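Local coordinates for protein toll-receptor-related 2 (Hydra vulgaris, PDB 4W8H) that is a membrane-bound Toll-related receptor that probably relays innate immune signals through protein-protein contacts of its flavodoxin-like TIR domain, the part described here, at residues A[6-11]-A[52-57]; A[68-73]-A[96-101]; A[33-36]-A[40-43]. All coordinates share one frame; numbering follows the deposited sequence.

Contact 1. Residues A[6-11]-A[52-57]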
ATOM      1  N   ASP A   6      -9.510   1.239   6.540  1.00  9.49           N
ATOM      2  CA  ASP A   6      -9.160  -0.148   6.238  1.00  9.52           C
ATOM      3  C   ASP A   6      -7.716  -0.275   5.754  1.00  9.62           C
ATOM      4  O   ASP A   6      -6.997  -1.198   6.157  1.00 10.86           O
ATOM      5  CB  ASP A   6     -10.066  -0.713   5.151  1.00 12.36           C
ATOM      6  CG  ASP A   6     -11.466  -0.781   5.579  1.00 16.49           C
ATOM      7  OD1 ASP A   6     -11.718  -1.600   6.488  1.00 22.68           O
ATOM      8  OD2 ASP A   6     -12.331  -0.051   5.023  1.00 15.12           O
ATOM      9  N   VAL A   7      -7.285   0.656   4.917  1.00  8.31           N
ATOM     10  CA  VAL A   7      -5.946   0.578   4.342  1.00  7.25           C
ATOM     11  C   VAL A   7      -5.337   1.934   4.170  1.00  7.57           C
ATOM     12  O   VAL A   7      -6.028   2.913   3.912  1.00 10.78           O
ATOM     13  CB  VAL A   7      -5.890  -0.113   2.966  1.00  9.68           C
ATOM     14  CG1 VAL A   7      -6.186  -1.548   3.094  1.00 13.86           C
ATOM     15  CG2 VAL A   7      -6.810   0.543   1.970  1.00  9.66           C
ATOM     16  N   ASN A   8      -4.023   1.957   4.348  1.00  7.12           N
ATOM     17  CA  ASN A   8      -3.198   3.065   3.995  1.00  7.48           C
ATOM     18  C   ASN A   8      -2.411   2.700   2.727  1.00  6.08           C
ATOM     19  O   ASN A   8      -2.068   1.557   2.531  1.00 10.85           O
ATOM     20  CB  ASN A   8      -2.237   3.265   5.167  1.00 12.06           C
ATOM     21  CG  ASN A   8      -1.130   4.136   4.862  1.00 14.27           C
ATOM     22  OD1 ASN A   8      -1.320   5.183   4.261  1.00 13.45           O
ATOM     23  ND2 ASN A   8       0.076   3.740   5.272  1.00 17.01           N
ATOM     24  N   ILE A   9      -2.162   3.675   1.866  1.00  6.66           N
ATOM     25  CA  ILE A   9      -1.466   3.368   0.610  1.00  7.73           C
ATOM     26  C   ILE A   9      -0.124   4.014   0.646  1.00  8.64           C
ATOM     27  O   ILE A   9      -0.009   5.231   0.711  1.00 11.83           O
ATOM     28  CB  ILE A   9      -2.209   3.921  -0.606  1.00 12.24           C
ATOM     29  CG1 ILE A   9      -3.719   3.667  -0.506  1.00 15.82           C
ATOM     30  CG2 ILE A   9      -1.581   3.349  -1.920  1.00 18.35           C
ATOM     31  CD1 ILE A   9      -4.117   2.263  -0.598  1.00 14.91           C
ATOM     32  N   CYS A  10       0.888   3.192   0.570  1.00  7.86           N
ATOM     33  CA  CYS A  10       2.264   3.664   0.542  1.00  8.34           C
ATOM     34  C   CYS A  10       2.843   3.482  -0.879  1.00  7.74           C
ATOM     35  O   CYS A  10       2.869   2.356  -1.394  1.00  7.49           O
ATOM     36  CB  CYS A  10       3.100   2.862   1.537  1.00 11.20           C
ATOM     37  SG  CYS A  10       4.801   3.377   1.579  1.00 14.85           S
ATOM     38  N   TYR A  11       3.254   4.573  -1.520  1.00  7.69           N
ATOM     39  CA  TYR A  11       3.600   4.561  -2.953  1.00  6.69           C
ATOM     40  C   TYR A  11       4.507   5.738  -3.261  1.00  7.86           C
ATOM     41  O   TYR A  11       4.496   6.747  -2.556  1.00  8.95           O
ATOM     42  CB  TYR A  11       2.327   4.632  -3.818  1.00  7.25           C
ATOM     43  CG  TYR A  11       1.646   5.981  -3.789  1.00  6.44           C
ATOM     44  CD1 TYR A  11       0.888   6.381  -2.677  1.00  7.85           C
ATOM     45  CD2 TYR A  11       1.811   6.894  -4.809  1.00  7.62           C
ATOM     46  CE1 TYR A  11       0.331   7.618  -2.615  1.00  8.90           C
ATOM     47  CE2 TYR A  11       1.226   8.126  -4.781  1.00  8.01           C
ATOM     48  CZ  TYR A  11       0.497   8.510  -3.647  1.00  9.72           C
ATOM     49  OH  TYR A  11      -0.061   9.777  -3.589  1.00 11.37           O
ATOM     50  N   MET A  52       3.180   7.889  10.664  1.00  6.92           N
ATOM     51  CA  MET A  52       2.623   7.154  11.794  1.00  7.26           C
ATOM     52  C   MET A  52       1.116   7.272  11.910  1.00  7.17           C
ATOM     53  O   MET A  52       0.455   6.329  12.308  1.00  8.44           O
ATOM     54  CB  MET A  52       3.320   7.570  13.094  1.00  7.86           C
ATOM     55  CG  MET A  52       4.765   7.103  13.093  1.00  9.34           C
ATOM     56  SD  MET A  52       5.028   5.329  12.989  1.00 10.88           S
ATOM     57  CE  MET A  52       4.001   4.743  14.319  1.00 12.64           C
ATOM     58  N   ASP A  53       0.580   8.442  11.608  1.00  7.41           N
ATOM     59  CA  ASP A  53      -0.865   8.588  11.592  0.69  8.12           C
ATOM     60  C   ASP A  53      -1.504   7.624  10.588  1.00  7.57           C
ATOM     61  O   ASP A  53      -2.504   6.967  10.904  1.00 11.32           O
ATOM     62  CB  ASP A  53      -1.292  10.034  11.313  0.69 10.63           C
ATOM     63  CG  ASP A  53      -1.272  10.917  12.561  0.69 14.62           C
ATOM     64  OD1 ASP A  53      -1.144  10.426  13.716  0.69 16.76           O
ATOM     65  OD2 ASP A  53      -1.393  12.137  12.362  0.69 18.83           O
ATOM     66  N   ALA A  54      -0.949   7.536   9.407  1.00  7.34           N
ATOM     67  CA  ALA A  54      -1.492   6.663   8.383  1.00  8.03           C
ATOM     68  C   ALA A  54      -1.382   5.216   8.790  1.00  7.67           C
ATOM     69  O   ALA A  54      -2.323   4.443   8.591  1.00  9.70           O
ATOM     70  CB  ALA A  54      -0.756   6.907   7.073  1.00  9.74           C
ATOM     71  N   ILE A  55      -0.242   4.802   9.333  1.00  7.80           N
ATOM     72  CA  ILE A  55      -0.065   3.388   9.688  1.00  7.27           C
ATOM     73  C   ILE A  55      -0.935   3.001  10.869  1.00  8.93           C
ATOM     74  O   ILE A  55      -1.619   1.993  10.838  1.00 10.27           O
ATOM     75  CB  ILE A  55       1.395   3.052   9.974  1.00  8.80           C
ATOM     76  CG1 ILE A  55       2.241   3.145   8.713  1.00 10.81           C
ATOM     77  CG2 ILE A  55       1.524   1.666  10.614  1.00 11.82           C
ATOM     78  CD1 ILE A  55       3.715   2.939   8.975  1.00 11.84           C
ATOM     79  N   GLU A  56      -0.914   3.795  11.930  1.00  7.90           N
ATOM     80  CA  GLU A  56      -1.587   3.387  13.161  1.00  9.67           C
ATOM     81  C   GLU A  56      -3.100   3.536  13.086  1.00  9.38           C
ATOM     82  O   GLU A  56      -3.802   2.942  13.905  1.00 12.58           O
ATOM     83  CB  GLU A  56      -1.044   4.159  14.357  1.00 10.81           C
ATOM     84  CG  GLU A  56       0.443   3.903  14.603  1.00 13.74           C
ATOM     85  CD  GLU A  56       0.764   2.447  14.892  1.00 16.75           C
ATOM     86  OE1 GLU A  56       0.011   1.799  15.638  1.00 16.79           O
ATOM     87  OE2 GLU A  56       1.757   1.927  14.330  1.00 18.32           O
ATOM     88  N   ASN A  57      -3.609   4.352  12.169  1.00  7.50           N
ATOM     89  CA  ASN A  57      -5.031   4.487  12.009  1.00  8.88           C
ATOM     90  C   ASN A  57      -5.634   3.663  10.867  1.00  8.11           C
ATOM     91  O   ASN A  57      -6.798   3.859  10.514  1.00 10.14           O
ATOM     92  CB  ASN A  57      -5.367   5.942  11.843  1.00  9.04           C
ATOM     93  CG  ASN A  57      -5.197   6.696  13.145  1.00 12.53           C
ATOM     94  OD1 ASN A  57      -5.897   6.402  14.140  1.00 14.87           O
ATOM     95  ND2 ASN A  57      -4.282   7.645  13.173  1.00 15.71           N
TER

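Contact 2. Residues A[68-73]-A[96-101]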
ATOM      1  N   ASP A  68      10.670   2.895  -8.467  1.00  8.61           N
ATOM      2  CA  ASP A  68      10.667   4.195  -7.791  1.00  9.43           C
ATOM      3  C   ASP A  68      10.299   4.102  -6.310  1.00  9.61           C
ATOM      4  O   ASP A  68      10.789   4.876  -5.481  1.00 10.74           O
ATOM      5  CB  ASP A  68       9.755   5.150  -8.522  1.00 10.39           C
ATOM      6  CG  ASP A  68      10.298   5.480  -9.901  1.00 12.16           C
ATOM      7  OD1 ASP A  68      11.443   5.992  -9.976  1.00 15.71           O
ATOM      8  OD2 ASP A  68       9.597   5.212 -10.904  1.00 14.20           O
ATOM      9  N   PHE A  69       9.474   3.122  -5.949  1.00  8.33           N
ATOM     10  CA  PHE A  69       9.170   2.878  -4.534  1.00  8.66           C
ATOM     11  C   PHE A  69      10.458   2.679  -3.735  1.00  9.60           C
ATOM     12  O   PHE A  69      10.614   3.230  -2.656  1.00 10.37           O
ATOM     13  CB  PHE A  69       8.315   1.633  -4.387  1.00  7.73           C
ATOM     14  CG  PHE A  69       7.907   1.367  -2.984  1.00  8.32           C
ATOM     15  CD1 PHE A  69       8.707   0.610  -2.149  1.00 12.06           C
ATOM     16  CD2 PHE A  69       6.728   1.860  -2.496  1.00  7.27           C
ATOM     17  CE1 PHE A  69       8.353   0.391  -0.834  1.00 13.31           C
ATOM     18  CE2 PHE A  69       6.367   1.642  -1.154  1.00  8.36           C
ATOM     19  CZ  PHE A  69       7.195   0.925  -0.334  1.00 10.94           C
ATOM     20  N   PHE A  70      11.358   1.850  -4.265  1.00  9.97           N
ATOM     21  CA  PHE A  70      12.572   1.437  -3.545  1.00 13.00           C
ATOM     22  C   PHE A  70      13.695   2.450  -3.617  1.00 16.56           C
ATOM     23  O   PHE A  70      14.787   2.208  -3.076  1.00 21.67           O
ATOM     24  CB  PHE A  70      12.996   0.032  -4.000  1.00 13.99           C
ATOM     25  CG  PHE A  70      12.026  -1.027  -3.571  1.00 11.36           C
ATOM     26  CD1 PHE A  70      11.805  -1.282  -2.213  1.00 11.50           C
ATOM     27  CD2 PHE A  70      11.313  -1.743  -4.503  1.00 11.12           C
ATOM     28  CE1 PHE A  70      10.855  -2.222  -1.799  1.00 10.83           C
ATOM     29  CE2 PHE A  70      10.405  -2.682  -4.109  1.00 10.01           C
ATOM     30  CZ  PHE A  70      10.163  -2.924  -2.737  1.00 11.82           C
ATOM     31  N   LYS A  71      13.441   3.591  -4.246  1.00 12.92           N
ATOM     32  CA  LYS A  71      14.366   4.730  -4.216  1.00 15.18           C
ATOM     33  C   LYS A  71      13.788   5.892  -3.398  1.00 15.31           C
ATOM     34  O   LYS A  71      14.398   6.957  -3.309  1.00 21.11           O
ATOM     35  CB  LYS A  71      14.626   5.224  -5.638  1.00 19.26           C
ATOM     36  CG  LYS A  71      15.366   4.256  -6.523  1.00 23.85           C
ATOM     37  CD  LYS A  71      15.401   4.773  -7.951  1.00 29.51           C
ATOM     38  CE  LYS A  71      16.009   3.774  -8.877  1.00 36.83           C
ATOM     39  NZ  LYS A  71      16.008   4.314 -10.255  1.00 40.64           N
ATOM     40  N   ASN A  72      12.626   5.732  -2.804  1.00 14.11           N
ATOM     41  CA  ASN A  72      11.927   6.821  -2.151  1.00 11.98           C
ATOM     42  C   ASN A  72      12.068   6.739  -0.623  1.00 12.22           C
ATOM     43  O   ASN A  72      11.746   5.728  -0.006  1.00 11.18           O
ATOM     44  CB  ASN A  72      10.450   6.788  -2.574  1.00 12.90           C
ATOM     45  CG  ASN A  72       9.650   7.922  -1.990  1.00 11.79           C
ATOM     46  OD1 ASN A  72       9.339   7.921  -0.799  1.00 11.26           O
ATOM     47  ND2 ASN A  72       9.367   8.939  -2.799  1.00 12.71           N
ATOM     48  N   ASN A  73      12.556   7.812  -0.009  1.00 12.90           N
ATOM     49  CA  ASN A  73      12.855   7.818   1.438  1.00 14.09           C
ATOM     50  C   ASN A  73      11.615   7.636   2.305  1.00 11.80           C
ATOM     51  O   ASN A  73      11.633   6.838   3.268  1.00 12.71           O
ATOM     52  CB  ASN A  73      13.589   9.106   1.816  1.00 21.04           C
ATOM     53  CG  ASN A  73      15.052   9.110   1.376  1.00 35.29           C
ATOM     54  OD1 ASN A  73      15.648   8.056   1.118  1.00 44.82           O
ATOM     55  ND2 ASN A  73      15.640  10.310   1.301  1.00 39.92           N
ATOM     56  N   GLU A  96      13.746  -4.850  -8.533  1.00 11.36           N
ATOM     57  CA  GLU A  96      14.496  -5.636  -7.574  1.00 11.45           C
ATOM     58  C   GLU A  96      13.841  -5.469  -6.216  1.00 11.78           C
ATOM     59  O   GLU A  96      13.894  -4.396  -5.629  1.00 15.55           O
ATOM     60  CB  GLU A  96      15.948  -5.160  -7.482  1.00 12.21           C
ATOM     61  CG  GLU A  96      16.810  -6.044  -6.563  1.00 15.65           C
ATOM     62  CD  GLU A  96      18.280  -5.678  -6.581  1.00 21.88           C
ATOM     63  OE1 GLU A  96      18.701  -4.994  -7.515  1.00 23.28           O
ATOM     64  OE2 GLU A  96      19.022  -6.055  -5.646  1.00 26.44           O
ATOM     65  N   VAL A  97      13.234  -6.549  -5.739  1.00 12.60           N
ATOM     66  CA  VAL A  97      12.563  -6.589  -4.454  1.00 14.28           C
ATOM     67  C   VAL A  97      13.634  -6.888  -3.400  1.00 16.12           C
ATOM     68  O   VAL A  97      14.410  -7.852  -3.555  1.00 17.46           O
ATOM     69  CB  VAL A  97      11.453  -7.669  -4.460  1.00 16.95           C
ATOM     70  CG1 VAL A  97      10.825  -7.795  -3.107  1.00 19.64           C
ATOM     71  CG2 VAL A  97      10.384  -7.324  -5.501  1.00 18.27           C
ATOM     72  N   PRO A  98      13.714  -6.066  -2.345  1.00 14.14           N
ATOM     73  CA  PRO A  98      14.757  -6.264  -1.328  1.00 14.17           C
ATOM     74  C   PRO A  98      14.679  -7.590  -0.614  1.00 13.21           C
ATOM     75  O   PRO A  98      13.602  -8.218  -0.546  1.00 11.62           O
ATOM     76  CB  PRO A  98      14.549  -5.087  -0.354  1.00 17.16           C
ATOM     77  CG  PRO A  98      13.184  -4.635  -0.585  1.00 19.11           C
ATOM     78  CD  PRO A  98      12.847  -4.919  -2.032  1.00 16.23           C
ATOM     79  N   TYR A  99      15.835  -7.982  -0.074  1.00 14.25           N
ATOM     80  CA  TYR A  99      15.974  -9.291   0.516  1.00 15.55           C
ATOM     81  C   TYR A  99      14.892  -9.560   1.561  1.00 12.51           C
ATOM     82  O   TYR A  99      14.427 -10.687   1.677  1.00 14.45           O
ATOM     83  CB  TYR A  99      17.379  -9.457   1.107  1.00 16.80           C
ATOM     84  CG  TYR A  99      17.594  -8.692   2.372  1.00 18.70           C
ATOM     85  CD1 TYR A  99      17.926  -7.348   2.339  1.00 20.64           C
ATOM     86  CD2 TYR A  99      17.451  -9.313   3.612  1.00 19.53           C
ATOM     87  CE1 TYR A  99      18.110  -6.640   3.507  1.00 21.56           C
ATOM     88  CE2 TYR A  99      17.621  -8.616   4.776  1.00 21.79           C
ATOM     89  CZ  TYR A  99      17.949  -7.276   4.721  1.00 23.59           C
ATOM     90  OH  TYR A  99      18.136  -6.588   5.889  1.00 27.72           O
ATOM     91  N   PHE A 100      14.515  -8.558   2.357  1.00 11.86           N
ATOM     92  CA  PHE A 100      13.581  -8.788   3.462  1.00 11.21           C
ATOM     93  C   PHE A 100      12.143  -8.940   2.989  1.00 10.36           C
ATOM     94  O   PHE A 100      11.278  -9.361   3.750  1.00 12.43           O
ATOM     95  CB  PHE A 100      13.712  -7.703   4.553  1.00 12.45           C
ATOM     96  CG  PHE A 100      13.444  -6.313   4.061  1.00 11.03           C
ATOM     97  CD1 PHE A 100      12.161  -5.818   4.022  1.00 11.55           C
ATOM     98  CD2 PHE A 100      14.482  -5.511   3.600  1.00 13.13           C
ATOM     99  CE1 PHE A 100      11.910  -4.537   3.563  1.00 12.33           C
ATOM    100  CE2 PHE A 100      14.232  -4.221   3.129  1.00 14.83           C
ATOM    101  CZ  PHE A 100      12.940  -3.738   3.118  1.00 13.86           C
ATOM    102  N   LEU A 101      11.904  -8.698   1.697  1.00 11.42           N
ATOM    103  CA  LEU A 101      10.615  -8.964   1.069  1.00 11.21           C
ATOM    104  C   LEU A 101      10.645 -10.128   0.095  1.00 12.36           C
ATOM    105  O   LEU A 101       9.598 -10.446  -0.482  1.00 15.25           O
ATOM    106  CB  LEU A 101      10.110  -7.733   0.336  1.00 12.07           C
ATOM    107  CG  LEU A 101       9.718  -6.545   1.175  1.00 12.15           C
ATOM    108  CD1 LEU A 101       9.166  -5.461   0.250  1.00 15.13           C
ATOM    109  CD2 LEU A 101       8.704  -6.924   2.255  1.00 14.18           C
TER

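Contact 3. Residues A[33-36]-A[40-43]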
ATOM      1  N   LYS A  33     -12.330   2.063   3.082  1.00  8.26           N
ATOM      2  CA  LYS A  33     -11.907   3.351   3.607  1.00  9.22           C
ATOM      3  C   LYS A  33     -10.378   3.422   3.499  1.00  8.57           C
ATOM      4  O   LYS A  33      -9.662   2.562   4.030  1.00  8.91           O
ATOM      5  CB  LYS A  33     -12.316   3.499   5.072  1.00 12.11           C
ATOM      6  CG  LYS A  33     -13.794   3.364   5.329  1.00 17.92           C
ATOM      7  CD  LYS A  33     -14.129   3.462   6.849  1.00 22.11           C
ATOM      8  CE  LYS A  33     -13.588   2.267   7.665  1.00 28.56           C
ATOM      9  NZ  LYS A  33     -13.928   2.297   9.142  1.00 33.44           N
ATOM     10  N   THR A  34      -9.891   4.418   2.769  1.00  7.97           N
ATOM     11  CA  THR A  34      -8.495   4.501   2.370  1.00  7.63           C
ATOM     12  C   THR A  34      -7.838   5.777   2.854  1.00  8.67           C
ATOM     13  O   THR A  34      -8.385   6.870   2.680  1.00 12.46           O
ATOM     14  CB  THR A  34      -8.444   4.385   0.839  1.00 10.98           C
ATOM     15  OG1 THR A  34      -9.169   3.217   0.410  1.00 13.05           O
ATOM     16  CG2 THR A  34      -7.066   4.288   0.313  1.00 15.14           C
ATOM     17  N   PHE A  35      -6.647   5.650   3.452  1.00  7.03           N
ATOM     18  CA  PHE A  35      -5.801   6.811   3.766  1.00  7.78           C
ATOM     19  C   PHE A  35      -4.883   7.058   2.583  1.00  7.42           C
ATOM     20  O   PHE A  35      -4.140   6.168   2.167  1.00  8.51           O
ATOM     21  CB  PHE A  35      -4.955   6.550   5.016  1.00  8.82           C
ATOM     22  CG  PHE A  35      -4.242   7.771   5.526  1.00  9.47           C
ATOM     23  CD1 PHE A  35      -3.163   8.287   4.828  1.00 10.07           C
ATOM     24  CD2 PHE A  35      -4.623   8.381   6.702  1.00 10.97           C
ATOM     25  CE1 PHE A  35      -2.500   9.422   5.285  1.00 12.07           C
ATOM     26  CE2 PHE A  35      -3.941   9.498   7.170  1.00 13.29           C
ATOM     27  CZ  PHE A  35      -2.900  10.014   6.467  1.00 12.82           C
ATOM     28  N   VAL A  36      -4.949   8.262   2.056  1.00 10.33           N
ATOM     29  CA  VAL A  36      -4.120   8.663   0.918  1.00 15.15           C
ATOM     30  C   VAL A  36      -3.487   9.985   1.204  1.00 10.20           C
ATOM     31  O   VAL A  36      -4.179  10.974   1.515  1.00 10.75           O
ATOM     32  CB  VAL A  36      -4.877   8.693  -0.402  1.00 22.77           C
ATOM     33  CG1 VAL A  36      -6.099   9.549  -0.300  1.00 26.06           C
ATOM     34  CG2 VAL A  36      -3.978   9.149  -1.531  1.00 25.02           C
ATOM     35  N   ASP A  40      -5.124  13.162   2.946  1.00  9.39           N
ATOM     36  CA  ASP A  40      -5.251  12.956   4.376  1.00  8.58           C
ATOM     37  C   ASP A  40      -4.053  13.378   5.228  1.00  9.12           C
ATOM     38  O   ASP A  40      -4.162  13.415   6.440  1.00 10.31           O
ATOM     39  CB  ASP A  40      -5.611  11.483   4.647  1.00  9.94           C
ATOM     40  CG  ASP A  40      -6.904  11.061   3.940  1.00 11.27           C
ATOM     41  OD1 ASP A  40      -7.884  11.831   4.040  1.00 14.10           O
ATOM     42  OD2 ASP A  40      -6.923   9.990   3.296  1.00 11.59           O
ATOM     43  N   ASP A  41      -2.905  13.667   4.612  1.00  8.11           N
ATOM     44  CA  ASP A  41      -1.753  14.110   5.392  1.00  8.16           C
ATOM     45  C   ASP A  41      -2.087  15.457   6.003  1.00  8.72           C
ATOM     46  O   ASP A  41      -2.824  16.265   5.449  1.00 11.76           O
ATOM     47  CB  ASP A  41      -0.489  14.287   4.538  1.00 10.37           C
ATOM     48  CG  ASP A  41       0.302  13.025   4.353  1.00 11.04           C
ATOM     49  OD1 ASP A  41      -0.083  11.954   4.861  1.00 11.35           O
ATOM     50  OD2 ASP A  41       1.326  13.071   3.606  1.00 13.81           O
ATOM     51  N   THR A  42      -1.491  15.728   7.155  1.00  8.00           N
ATOM     52  CA  THR A  42      -1.615  17.020   7.840  1.00  8.96           C
ATOM     53  C   THR A  42      -0.448  17.929   7.440  1.00  7.12           C
ATOM     54  O   THR A  42       0.700  17.652   7.745  1.00  7.76           O
ATOM     55  CB  THR A  42      -1.626  16.817   9.370  1.00  9.90           C
ATOM     56  OG1 THR A  42      -2.755  16.013   9.739  1.00 12.06           O
ATOM     57  CG2 THR A  42      -1.692  18.125  10.105  1.00 11.07           C
ATOM     58  N   PRO A  43      -0.749  19.066   6.804  1.00  7.96           N
ATOM     59  CA  PRO A  43       0.339  19.998   6.519  1.00  8.14           C
ATOM     60  C   PRO A  43       0.859  20.634   7.795  1.00  7.43           C
ATOM     61  O   PRO A  43       0.080  20.966   8.666  1.00 10.71           O
ATOM     62  CB  PRO A  43      -0.299  21.044   5.608  1.00  9.70           C
ATOM     63  CG  PRO A  43      -1.739  21.047   6.041  1.00 10.98           C
ATOM     64  CD  PRO A  43      -2.059  19.640   6.475  1.00 10.41           C
TER

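Contact 1. Residues A[6-11]-A[52-57]
Asn8 and Ala54 meet where strand 5-10 packs against helix 47-56. This is a layer of the flavodoxin-like TIR fold, in which helices cover the faces of a parallel sheet. The contact is small and buried. Asn8 points from the strand toward the helix, while its neighbours Val7 and Ile9 point the other way. CG lies anti to the backbone N (chi1 166°), and this carries the flat amide to the helix. The methyl of Ala54 stands over the amide plane. It sits closer to the oxygen end: Ala54 CB is 3.3 Å from Asn8 OD1 and 3.7 Å from Asn8 ND2. The base of the same side chain also takes part, with Asn8 CB 3.6 Å from the carbonyl oxygen Ala54 O. That oxygen accepts a hydrogen bond from Ser58 OG.

The nitrogen end of the amide is turned toward Ile55, where Asn8 ND2 lies 4.1 Å from Ile55 CG1. Ile55 touches the strand with this one branch. Its side chain also packs on Thr78 and Ile81 of helix 73-82, so the amide lies close to the seam between two helices.

One turn on, the helix ends. Asp53 O accepts from both Asn57 N and Asn57 ND2, the latter at 3.0 Å, and the side chain closes over the last turn.

Between strand and helix the chemistry is van der Waals contact, with a polar amide laid against aliphatic groups. The small alanine lets the helix come close, with CA atoms of Asn8 and Ala54 5.9 Å apart. The Ala54 methyl packs over one face of the amide and limits its tilt toward the helix, and a weak hydrogen bond from Asn8 ND2 to Thr61 OG1 ties it to strand 58-65.

Contact 2. Residues A[68-73]-A[96-101]
Phe70 reaches across from segment 68-73 to lie against segment 96-101. By their place after the third and fourth strands of the parallel sheet in the TIR fold, the two segments probably correspond to the CC and DD loops. The contact lies at the surface. Phe70 CG lies anti to the carbonyl carbon (chi1 -68°), which carries the ring toward the second loop.

Along segment 96-101, Glu96 comes first. It offers its backbone, and Glu96 O lies 3.9 Å from Phe70 CD2 in an oblique approach. Its carboxylate leads away. Val97 adds a marginal touch through its CA, and its side chain points away from the ring.

Pro98 makes the main contact. Its CD sits over one face of the Phe70 ring in a CH-pi interaction, 3.6 Å from the ring centroid and 23° off the normal. The two side chains approach from opposite directions. Phe69 CD1 lies over the opposite face, toward the rim, so the ring is packed on both faces. Pro98 O then accepts Leu101 N at 2.9 Å, closing a short 3-10 turn. This turn brings Leu101 back to the ring. Its methyl CD1 meets the edge, near the ring plane, 4.0 Å from Phe70 CZ.

Contact 3. Residues A[33-36]-A[40-43]
Two hydrogen bonds join Val36 to Asp40 in a closed pair. Val36 N donates to Asp40 OD2 at 2.9 Å, and the bond is almost straight at 172°. It arrives on the anti side of the carboxylate oxygen, slightly out of the carboxylate plane. In the other direction Asp40 N donates to Val36 O at 2.8 Å, nearly along the C=O axis. The carboxylate reaches Val36 N because CG stays beside its own backbone N (chi1 -58°); the Asp40 N bond is an ordinary helical one. Val36 is the N-cap residue of the short helix 37-40. The pair thus ties the start of this helix to its last residue.

The Phe35 ring packs against the same aspartate. Asp40 CB stands over the centre of one face, 3.6 Å from the centroid, as a CH-pi contact. Ala54 CB of helix 47-56 lies over the opposite face, so the ring is sandwiched. Asp41 uses a different side: its OD1 lies in the ring plane at the edge, 3.5 Å from Phe35 CE1. The ring hydrogens there are slightly positive, so a carboxylate oxygen is probably well placed. Tyr5 meets Phe35 edge-to-face. With an alanine here, Asp40 CB and the Ala54 methyl would probably lose the ring between them, leaving a gap, and Asp41 would be freer to turn.

By its place after the second strand, segment 40-43 probably lies in the BB loop, which in many TIR domains takes part in signalling contacts. Strand 34-35 is the outermost strand on its side of the sheet, and Phe35 bonds through its backbone to Val7 and Ile9 of strand 5-10. Val36 points to the other side of the sheet, onto Ile20 of helix 16-29.

In the fold
Contacts 1 and 3 are buried and lie on the same side of the domain, with centres about 8 Å apart. Strands 5-10 and 34-35 are neighbours in the sheet, and residues 33-43 lie inside the chain loop that contact 1 closes. Contact 2 is at the surface, about 18 Å from contact 1 and 23 Å from contact 3, centre to centre. It joins two loops after later strands, and Phe69 links it to Cys10 and Tyr11. The chemistry follows the place. Contact 1 joins its own strand and helix by van der Waals packing alone. Contact 3 fixes a strand-to-helix turn by hydrogen bonds. Contact 2 relies on one ring.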